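Local atomic coordinates of putative phosphosugar isomerases (Salmonella typhimurium LT2, PDB entry 3FKJ), a protein that probably binds phosphorylated sugars through its SIS domains and is thought to act as an isomerase, its exact substrate being unestablished. Residues Pro57-Leu62 with Val71-Ser76; Val93-Gln98 with Ala107-Ala112; Tyr136-Gln141 with Ala156-Trp161. One frame throughout, in Å; residues are numbered along the deposited sequence.

Interaction 1 of 3, residues Pro57-Leu62 with Val71-Ser76; sequences PGKYFL and VGYITS
Lys-59 lies across the ring of Tyr-73 and, with Val-71 and Leu-62, holds helix 56-65 against strand 70-75, within this chain an outermost strand of the five-stranded parallel sheet of an alpha-beta-alpha SIS domain. The two elements run nearly antiparallel, at 152° between their short axes and 9.2 Å apart, as the chain leaves the helix and turns back into the strand. Lys-59 gives up the most surface. Its CG is anti to the backbone N (chi1 -178°), which sends the chain off the helix toward the sheet, and a bend at chi2 then lays the methylenes over one face of the Tyr-73 ring. CD makes the CH-pi contact, 4.3 Å from the ring centroid and displaced toward the rim, while CE moves on to Tyr-73 CB at 3.9 Å. The two side chains cross at about a right angle, so the lysine spans the ring near its root rather than following it to the hydroxyl. A second bend, at chi4, turns the ammonium group aside, and NZ forms a salt bridge with Asp-63, one helical turn further along. The aliphatic part thus serves the packing and the charged end is paired on its own helix. Trp-56 meets the Tyr-73 ring edge-to-face. Val-71, two residues earlier on the strand, points the same way and also touches Phe-45 of the neighbouring strand 42-47. Its two methyls divide the work: CG1 sits 4.3 Å from Lys-59 CG, whereas CG2 fits against Leu-62, 3.8 Å from its CB and 4.0 Å from its CD1.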
loop_
_atom_site.group_PDB
_atom_site.type_symbol
_atom_site.label_atom_id
_atom_site.label_comp_id
_atom_site.label_asym_id
_atom_site.label_seq_id
_atom_site.Cartn_x
_atom_site.Cartn_y
_atom_site.Cartn_z
ATOM N N PRO A 57 -6.776 2.748 10.045
ATOM C CA PRO A 57 -8.131 2.511 10.525
ATOM C C PRO A 57 -9.213 3.386 9.919
ATOM O O PRO A 57 -10.287 2.875 9.603
ATOM C CB PRO A 57 -8.015 2.689 12.043
ATOM C CG PRO A 57 -6.550 2.355 12.322
ATOM C CD PRO A 57 -5.841 2.988 11.160
ATOM N N GLY A 58 -8.950 4.683 9.805
ATOM C CA GLY A 58 -9.851 5.580 9.129
ATOM C C GLY A 58 -9.941 5.358 7.627
ATOM O O GLY A 58 -11.052 5.414 7.045
ATOM N N LYS A 59 -8.794 5.139 6.990
ATOM C CA LYS A 59 -8.764 4.849 5.556
ATOM C C LYS A 59 -9.667 3.653 5.258
ATOM O O LYS A 59 -10.573 3.733 4.405
ATOM C CB LYS A 59 -7.318 4.595 5.068
ATOM C CG LYS A 59 -7.173 4.325 3.545
ATOM C CD LYS A 59 -6.283 3.148 3.233
ATOM C CE LYS A 59 -5.941 3.009 1.736
ATOM N NZ LYS A 59 -7.084 2.992 0.760
ATOM N N TYR A 60 -9.460 2.565 5.994
ATOM C CA TYR A 60 -10.223 1.332 5.787
ATOM C C TYR A 60 -11.736 1.536 6.017
ATOM O O TYR A 60 -12.571 1.066 5.221
ATOM C CB TYR A 60 -9.632 0.168 6.639
ATOM C CG TYR A 60 -10.364 -1.152 6.471
ATOM C CD1 TYR A 60 -10.255 -1.881 5.292
ATOM C CD2 TYR A 60 -11.197 -1.649 7.459
ATOM C CE1 TYR A 60 -10.940 -3.064 5.099
ATOM C CE2 TYR A 60 -11.918 -2.868 7.262
ATOM C CZ TYR A 60 -11.750 -3.569 6.095
ATOM O OH TYR A 60 -12.425 -4.757 5.885
ATOM N N PHE A 61 -12.090 2.247 7.083
ATOM C CA PHE A 61 -13.490 2.551 7.370
ATOM C C PHE A 61 -14.178 3.289 6.214
ATOM O O PHE A 61 -15.294 2.932 5.776
ATOM C CB PHE A 61 -13.596 3.375 8.676
ATOM C CG PHE A 61 -14.998 3.791 9.040
ATOM C CD1 PHE A 61 -15.848 2.917 9.696
ATOM C CD2 PHE A 61 -15.452 5.071 8.754
ATOM C CE1 PHE A 61 -17.144 3.299 10.048
ATOM C CE2 PHE A 61 -16.752 5.483 9.112
ATOM C CZ PHE A 61 -17.601 4.590 9.760
ATOM N N LEU A 62 -13.506 4.304 5.693
ATOM C CA LEU A 62 -14.082 5.096 4.618
ATOM C C LEU A 62 -14.125 4.294 3.343
ATOM O O LEU A 62 -15.105 4.347 2.635
ATOM C CB LEU A 62 -13.321 6.411 4.418
ATOM C CG LEU A 62 -13.361 7.395 5.602
ATOM C CD1 LEU A 62 -12.327 8.563 5.338
ATOM C CD2 LEU A 62 -14.785 7.958 5.807
ATOM N N VAL A 71 -10.818 8.820 -1.300
ATOM C CA VAL A 71 -9.910 8.722 -0.161
ATOM C C VAL A 71 -8.490 8.339 -0.604
ATOM O O VAL A 71 -8.294 7.298 -1.260
ATOM C CB VAL A 71 -10.458 7.743 0.908
ATOM C CG1 VAL A 71 -9.503 7.629 2.083
ATOM C CG2 VAL A 71 -11.839 8.237 1.379
ATOM N N GLY A 72 -7.533 9.207 -0.271
ATOM C CA GLY A 72 -6.125 9.040 -0.580
ATOM C C GLY A 72 -5.316 8.738 0.653
ATOM O O GLY A 72 -5.741 9.045 1.771
ATOM N N TYR A 73 -4.140 8.145 0.441
ATOM C CA TYR A 73 -3.282 7.644 1.515
ATOM C C TYR A 73 -1.868 7.597 1.012
ATOM O O TYR A 73 -1.511 6.761 0.179
ATOM C CB TYR A 73 -3.791 6.274 1.906
ATOM C CG TYR A 73 -3.021 5.498 2.948
ATOM C CD1 TYR A 73 -3.336 5.615 4.304
ATOM C CD2 TYR A 73 -2.074 4.564 2.575
ATOM C CE1 TYR A 73 -2.679 4.868 5.249
ATOM C CE2 TYR A 73 -1.398 3.826 3.523
ATOM C CZ TYR A 73 -1.730 3.971 4.851
ATOM O OH TYR A 73 -1.083 3.232 5.774
ATOM N N ILE A 74 -1.061 8.560 1.421
ATOM C CA ILE A 74 0.173 8.828 0.684
ATOM C C ILE A 74 1.318 9.310 1.592
ATOM O O ILE A 74 1.122 10.070 2.525
ATOM C CB ILE A 74 -0.098 9.826 -0.487
ATOM C CG1 ILE A 74 1.155 10.070 -1.343
ATOM C CG2 ILE A 74 -0.584 11.131 0.057
ATOM C CD1 ILE A 74 1.561 8.870 -2.193
ATOM N N THR A 75 2.516 8.822 1.291
ATOM C CA THR A 75 3.720 9.242 1.990
ATOM C C THR A 75 4.022 10.701 1.614
ATOM O O THR A 75 3.927 11.099 0.441
ATOM C CB THR A 75 4.887 8.248 1.774
ATOM O OG1 THR A 75 5.920 8.495 2.739
ATOM C CG2 THR A 75 5.451 8.284 0.299
ATOM N N SER A 76 4.392 11.484 2.626
ATOM C CA SER A 76 4.401 12.932 2.557
ATOM C C SER A 76 5.205 13.490 1.404
ATOM O O SER A 76 4.727 14.370 0.691
ATOM C CB SER A 76 4.915 13.537 3.864
ATOM O OG SER A 76 4.131 13.162 4.992
#

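Interaction 2 of 3, residues Val93-Gln98 with Ala107-Ala112; sequences VILASQ and AAARVA
With CG anti to the carbonyl carbon (chi1 -47°) and chi2 at an unusual 108°, Leu-95 spreads its two methyls over segment 107-112 of helix 103-115, where they meet two consecutive alanines. CD2 reaches Ala-108 CB at 3.6 Å and comes equally close, 3.6 Å, to the backbone N of Ala-109; CD1 meets Ala-109 CB at 3.8 Å. Two residues back on the strand, Val-93 has CG1 anti to its own N, which leaves CG2 against Ala-112 CB at 3.7 Å, one helical turn beyond Ala-108. This is the first half of a beta-alpha-beta unit, strand 91-97, helix 103-115, strand 118-123, with the helix packed on the sheet and running back at 162° to the strand; the short axes approach to 9.3 Å. Phe-79 of helix 76-81 touches both Val-93 and Ala-108, and Ala-112 also rests on Thr-119 of the next strand. Every touching residue is buried, and no hydrogen bond crosses between the segments. The contact is therefore purely apolar: Leu-95 comes right up to the helix backbone, while Val-93 stops at the methyl of Ala-112.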
loop_
_atom_site.group_PDB
_atom_site.type_symbol
_atom_site.label_atom_id
_atom_site.label_comp_id
_atom_site.label_asym_id
_atom_site.label_seq_id
_atom_site.Cartn_x
_atom_site.Cartn_y
_atom_site.Cartn_z
ATOM N N VAL A 93 -6.975 17.418 3.986
ATOM C CA VAL A 93 -5.706 16.692 4.084
ATOM C C VAL A 93 -5.393 16.548 5.567
ATOM O O VAL A 93 -5.339 17.531 6.311
ATOM C CB VAL A 93 -4.552 17.373 3.297
ATOM C CG1 VAL A 93 -3.237 16.549 3.441
ATOM C CG2 VAL A 93 -4.948 17.564 1.819
ATOM N N ILE A 94 -5.251 15.300 5.996
ATOM C CA ILE A 94 -5.051 14.994 7.392
ATOM C C ILE A 94 -3.649 14.449 7.531
ATOM O O ILE A 94 -3.307 13.422 6.939
ATOM C CB ILE A 94 -6.098 13.993 7.932
ATOM C CG1 ILE A 94 -7.500 14.469 7.571
ATOM C CG2 ILE A 94 -5.898 13.753 9.464
ATOM C CD1 ILE A 94 -8.619 13.475 7.913
ATOM N N LEU A 95 -2.838 15.182 8.302
ATOM C CA LEU A 95 -1.423 14.885 8.474
ATOM C C LEU A 95 -1.093 14.537 9.940
ATOM O O LEU A 95 -1.771 14.982 10.845
ATOM C CB LEU A 95 -0.596 16.061 7.947
ATOM C CG LEU A 95 -1.017 16.588 6.562
ATOM C CD1 LEU A 95 -1.714 17.945 6.644
ATOM C CD2 LEU A 95 0.221 16.675 5.662
ATOM N N ALA A 96 -0.108 13.671 10.138
ATOM C CA ALA A 96 0.388 13.312 11.465
ATOM C C ALA A 96 1.900 13.378 11.493
ATOM O O ALA A 96 2.581 13.068 10.512
ATOM C CB ALA A 96 -0.066 11.951 11.886
ATOM N N SER A 97 2.426 13.816 12.629
ATOM C CA SER A 97 3.871 13.824 12.909
ATOM C C SER A 97 4.007 13.852 14.431
ATOM O O SER A 97 3.448 14.761 15.076
ATOM C CB SER A 97 4.538 15.094 12.332
ATOM O OG SER A 97 5.956 15.060 12.494
ATOM N N GLN A 98 4.739 12.886 14.996
ATOM C CA GLN A 98 4.993 12.824 16.455
ATOM C C GLN A 98 5.548 14.145 17.102
ATOM O O GLN A 98 4.848 14.835 17.863
ATOM C CB GLN A 98 5.910 11.633 16.768
ATOM C CG GLN A 98 6.221 11.423 18.288
ATOM C CD GLN A 98 5.107 10.705 19.056
ATOM O OE1 GLN A 98 4.105 10.259 18.473
ATOM N NE2 GLN A 98 5.289 10.570 20.366
ATOM N N ALA A 107 5.956 20.213 4.734
ATOM C CA ALA A 107 5.845 20.650 3.325
ATOM C C ALA A 107 4.581 20.146 2.652
ATOM O O ALA A 107 3.982 20.863 1.843
ATOM C CB ALA A 107 7.086 20.215 2.507
ATOM N N ALA A 108 4.170 18.926 2.993
ATOM C CA ALA A 108 2.858 18.388 2.567
ATOM C C ALA A 108 1.662 19.269 3.027
ATOM O O ALA A 108 0.753 19.571 2.232
ATOM C CB ALA A 108 2.699 16.979 3.069
ATOM N N ALA A 109 1.669 19.664 4.305
ATOM C CA ALA A 109 0.670 20.560 4.873
ATOM C C ALA A 109 0.696 21.933 4.195
ATOM O O ALA A 109 -0.352 22.508 3.955
ATOM C CB ALA A 109 0.862 20.690 6.359
ATOM N N ARG A 110 1.887 22.424 3.864
ATOM C CA ARG A 110 2.080 23.692 3.172
ATOM C C ARG A 110 1.501 23.617 1.785
ATOM O O ARG A 110 0.725 24.465 1.401
ATOM C CB ARG A 110 3.571 24.059 3.092
ATOM C CG ARG A 110 3.863 25.378 2.329
ATOM C CD ARG A 110 5.359 25.646 2.119
ATOM N NE ARG A 110 6.112 24.453 1.687
ATOM C CZ ARG A 110 6.135 23.955 0.448
ATOM N NH1 ARG A 110 5.427 24.512 -0.545
ATOM N NH2 ARG A 110 6.861 22.863 0.206
ATOM N N VAL A 111 1.853 22.579 1.041
ATOM C CA VAL A 111 1.316 22.386 -0.315
ATOM C C VAL A 111 -0.218 22.258 -0.290
ATOM O O VAL A 111 -0.892 22.861 -1.130
ATOM C CB VAL A 111 1.958 21.157 -1.007
ATOM C CG1 VAL A 111 1.170 20.755 -2.272
ATOM C CG2 VAL A 111 3.435 21.418 -1.304
ATOM N N ALA A 112 -0.754 21.486 0.668
ATOM C CA ALA A 112 -2.197 21.275 0.779
ATOM C C ALA A 112 -2.906 22.619 0.954
ATOM O O ALA A 112 -3.867 22.913 0.239
ATOM C CB ALA A 112 -2.530 20.343 1.952
#

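Interaction 3 of 3, residues Tyr136-Gln141 with Ala156-Trp161; sequences YIIEYQ and AAYSLW
Ile-138 and Tyr-158 form the centre of this contact, where strand 136-139, within this chain the outermost strand on its side of the parallel SIS-domain sheet, meets helix 155-170 packed over the sheet. The first interaction is CH-pi. Ile-138 has CG2 anti to the backbone N, and that methyl stands above the Tyr-158 ring, 3.5 Å from the centroid and 13° off the normal. It sits over the middle of the face, shifted slightly toward CE1 and CZ on the hydroxyl side. Ile-138 also touches Ile-30, and Tyr-158 touches Ala-23, both on helix 22-35, which therefore borders the same apolar patch.

Plain apolar packing comes next. Beyond the strand end, Tyr-140 puts its CB 4.0 Å from Tyr-158 CD2. Its chi1 of 58° places CG between its own backbone N and carbonyl carbon and leads the ring away from the helix, leaving only the root of the side chain near Tyr-158; the hydroxyl is hydrogen-bonded to Gln-98.

Polar links complete the contact. Internal to the helix, and apart from the strand, Ser-159 OG is hydrogen-bonded to Ala-156 O, and the same hydroxyl oxygen also has Gly-54 O and Gly-58 N as partners. Between the segments no direct hydrogen bond forms, but a water bridges strand and helix. It lies in the plane of the Tyr-158 ring, at the edge, while Ile-138 occupies a face, and the buried hydroxyl thereby has a partner; Asn-26 adds a weak bond to the same oxygen. The water donates to Glu-139 O at 3.2 Å, and its oxygen stands 2.7 Å from Tyr-158 OH.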
loop_
_atom_site.group_PDB
_atom_site.type_symbol
_atom_site.label_atom_id
_atom_site.label_comp_id
_atom_site.label_asym_id
_atom_site.label_seq_id
_atom_site.Cartn_x
_atom_site.Cartn_y
_atom_site.Cartn_z
ATOM N N TYR A 136 -6.438 23.040 11.590
ATOM C CA TYR A 136 -6.926 22.469 12.835
ATOM C C TYR A 136 -5.844 21.555 13.380
ATOM O O TYR A 136 -5.183 20.853 12.610
ATOM C CB TYR A 136 -8.228 21.700 12.601
ATOM C CG TYR A 136 -9.296 22.456 11.822
ATOM C CD1 TYR A 136 -9.313 22.441 10.420
ATOM C CD2 TYR A 136 -10.302 23.197 12.494
ATOM C CE1 TYR A 136 -10.279 23.140 9.704
ATOM C CE2 TYR A 136 -11.279 23.891 11.780
ATOM C CZ TYR A 136 -11.265 23.872 10.387
ATOM O OH TYR A 136 -12.255 24.553 9.694
ATOM N N ILE A 137 -5.671 21.572 14.696
ATOM C CA ILE A 137 -4.621 20.829 15.390
ATOM C C ILE A 137 -5.223 19.880 16.430
ATOM O O ILE A 137 -6.029 20.291 17.241
ATOM C CB ILE A 137 -3.631 21.774 16.134
ATOM C CG1 ILE A 137 -2.952 22.731 15.144
ATOM C CG2 ILE A 137 -2.578 20.946 16.873
ATOM C CD1 ILE A 137 -2.485 24.055 15.762
ATOM N N ILE A 138 -4.817 18.620 16.404
ATOM C CA ILE A 138 -5.189 17.661 17.428
ATOM C C ILE A 138 -3.915 17.252 18.152
ATOM O O ILE A 138 -2.959 16.818 17.531
ATOM C CB ILE A 138 -5.882 16.426 16.827
ATOM C CG1 ILE A 138 -7.295 16.802 16.319
ATOM C CG2 ILE A 138 -5.943 15.307 17.864
ATOM C CD1 ILE A 138 -7.685 16.233 14.940
ATOM N N GLU A 139 -3.892 17.413 19.466
ATOM C CA GLU A 139 -2.791 16.894 20.257
ATOM C C GLU A 139 -3.212 15.529 20.744
ATOM O O GLU A 139 -4.023 15.415 21.673
ATOM C CB GLU A 139 -2.489 17.805 21.419
ATOM C CG GLU A 139 -1.850 19.107 20.978
ATOM C CD GLU A 139 -1.828 20.120 22.080
ATOM O OE1 GLU A 139 -1.233 19.809 23.128
ATOM O OE2 GLU A 139 -2.404 21.201 21.883
ATOM N N TYR A 140 -2.732 14.492 20.062
ATOM C CA TYR A 140 -3.099 13.140 20.425
ATOM C C TYR A 140 -2.269 12.753 21.620
ATOM O O TYR A 140 -1.258 13.385 21.907
ATOM C CB TYR A 140 -2.910 12.144 19.269
ATOM C CG TYR A 140 -1.520 12.034 18.694
ATOM C CD1 TYR A 140 -0.538 11.279 19.316
ATOM C CD2 TYR A 140 -1.198 12.643 17.486
ATOM C CE1 TYR A 140 0.724 11.157 18.776
ATOM C CE2 TYR A 140 0.069 12.518 16.928
ATOM C CZ TYR A 140 1.028 11.785 17.582
ATOM O OH TYR A 140 2.290 11.642 17.024
ATOM N N GLN A 141 -2.686 11.697 22.300
ATOM C CA GLN A 141 -1.939 11.172 23.418
ATOM C C GLN A 141 -1.062 9.978 23.059
ATOM O O GLN A 141 -1.356 9.194 22.146
ATOM C CB GLN A 141 -2.903 10.821 24.524
ATOM C CG GLN A 141 -3.683 12.035 24.962
ATOM C CD GLN A 141 -3.966 11.990 26.390
ATOM O OE1 GLN A 141 -4.982 11.465 26.792
ATOM N NE2 GLN A 141 -3.040 12.477 27.193
ATOM N N ALA A 156 -3.668 6.639 16.093
ATOM C CA ALA A 156 -4.430 5.796 15.172
ATOM C C ALA A 156 -5.914 5.859 15.459
ATOM O O ALA A 156 -6.721 5.836 14.509
ATOM C CB ALA A 156 -3.933 4.337 15.209
ATOM N N ALA A 157 -6.281 5.939 16.755
ATOM C CA ALA A 157 -7.677 6.090 17.159
ATOM C C ALA A 157 -8.321 7.332 16.495
ATOM O O ALA A 157 -9.455 7.290 16.065
ATOM C CB ALA A 157 -7.794 6.176 18.678
ATOM N N TYR A 158 -7.584 8.438 16.440
ATOM C CA TYR A 158 -8.093 9.684 15.856
ATOM C C TYR A 158 -8.363 9.545 14.354
ATOM O O TYR A 158 -9.246 10.213 13.818
ATOM C CB TYR A 158 -7.129 10.839 16.143
ATOM C CG TYR A 158 -7.465 11.649 17.387
ATOM C CD1 TYR A 158 -8.474 12.601 17.372
ATOM C CD2 TYR A 158 -6.766 11.471 18.562
ATOM C CE1 TYR A 158 -8.764 13.370 18.502
ATOM C CE2 TYR A 158 -7.061 12.211 19.684
ATOM C CZ TYR A 158 -8.066 13.156 19.653
ATOM O OH TYR A 158 -8.332 13.888 20.780
ATOM N N SER A 159 -7.636 8.652 13.683
ATOM C CA SER A 159 -7.924 8.386 12.277
ATOM C C SER A 159 -9.361 7.866 12.172
ATOM O O SER A 159 -10.066 8.215 11.231
ATOM C CB SER A 159 -6.917 7.411 11.611
ATOM O OG SER A 159 -7.123 6.055 11.981
ATOM N N LEU A 160 -9.793 7.053 13.148
ATOM C CA LEU A 160 -11.110 6.426 13.062
ATOM C C LEU A 160 -12.181 7.417 13.504
ATOM O O LEU A 160 -13.244 7.476 12.907
ATOM C CB LEU A 160 -11.175 5.114 13.858
ATOM C CG LEU A 160 -12.496 4.310 13.741
ATOM C CD1 LEU A 160 -12.913 3.988 12.322
ATOM C CD2 LEU A 160 -12.441 3.059 14.564
ATOM N N TRP A 161 -11.882 8.214 14.540
ATOM C CA TRP A 161 -12.795 9.290 14.987
ATOM C C TRP A 161 -13.086 10.279 13.843
ATOM O O TRP A 161 -14.231 10.625 13.582
ATOM C CB TRP A 161 -12.218 10.062 16.185
ATOM C CG TRP A 161 -12.314 9.350 17.526
ATOM C CD1 TRP A 161 -11.285 8.928 18.289
ATOM C CD2 TRP A 161 -13.515 9.016 18.243
ATOM N NE1 TRP A 161 -11.749 8.346 19.450
ATOM C CE2 TRP A 161 -13.119 8.377 19.444
ATOM C CE3 TRP A 161 -14.881 9.185 17.984
ATOM C CZ2 TRP A 161 -14.043 7.924 20.404
ATOM C CZ3 TRP A 161 -15.800 8.711 18.925
ATOM C CH2 TRP A 161 -15.375 8.084 20.117
HETATM O O HOH W 1 -6.529 13.724 22.736
#

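How the interactions relate
All three interactions pack helices on the same five-stranded parallel sheet, at strands 70-75, 91-97 and 136-139, with centres 13 to 14 Å apart. Interactions 1 and 3 sit at the two outermost strands, yet their helices touch: Gly-58 N lies 3.2 Å from Ser-159 OG, a probable hydrogen bond, and Phe-61 CB is 3.8 Å from Leu-160 CD1. Interaction 2 meets interaction 3 beyond the strand ends, where Gln-98 OE1 is 2.7 Å from Tyr-140 OH. It meets interaction 1 more loosely, with Ser-76 O 4.1 Å from Ala-108 CB. Interaction 1 also reaches the dimer interface: Thr-75 OG1 is hydrogen-bonded to Glu-249 of the second subunit.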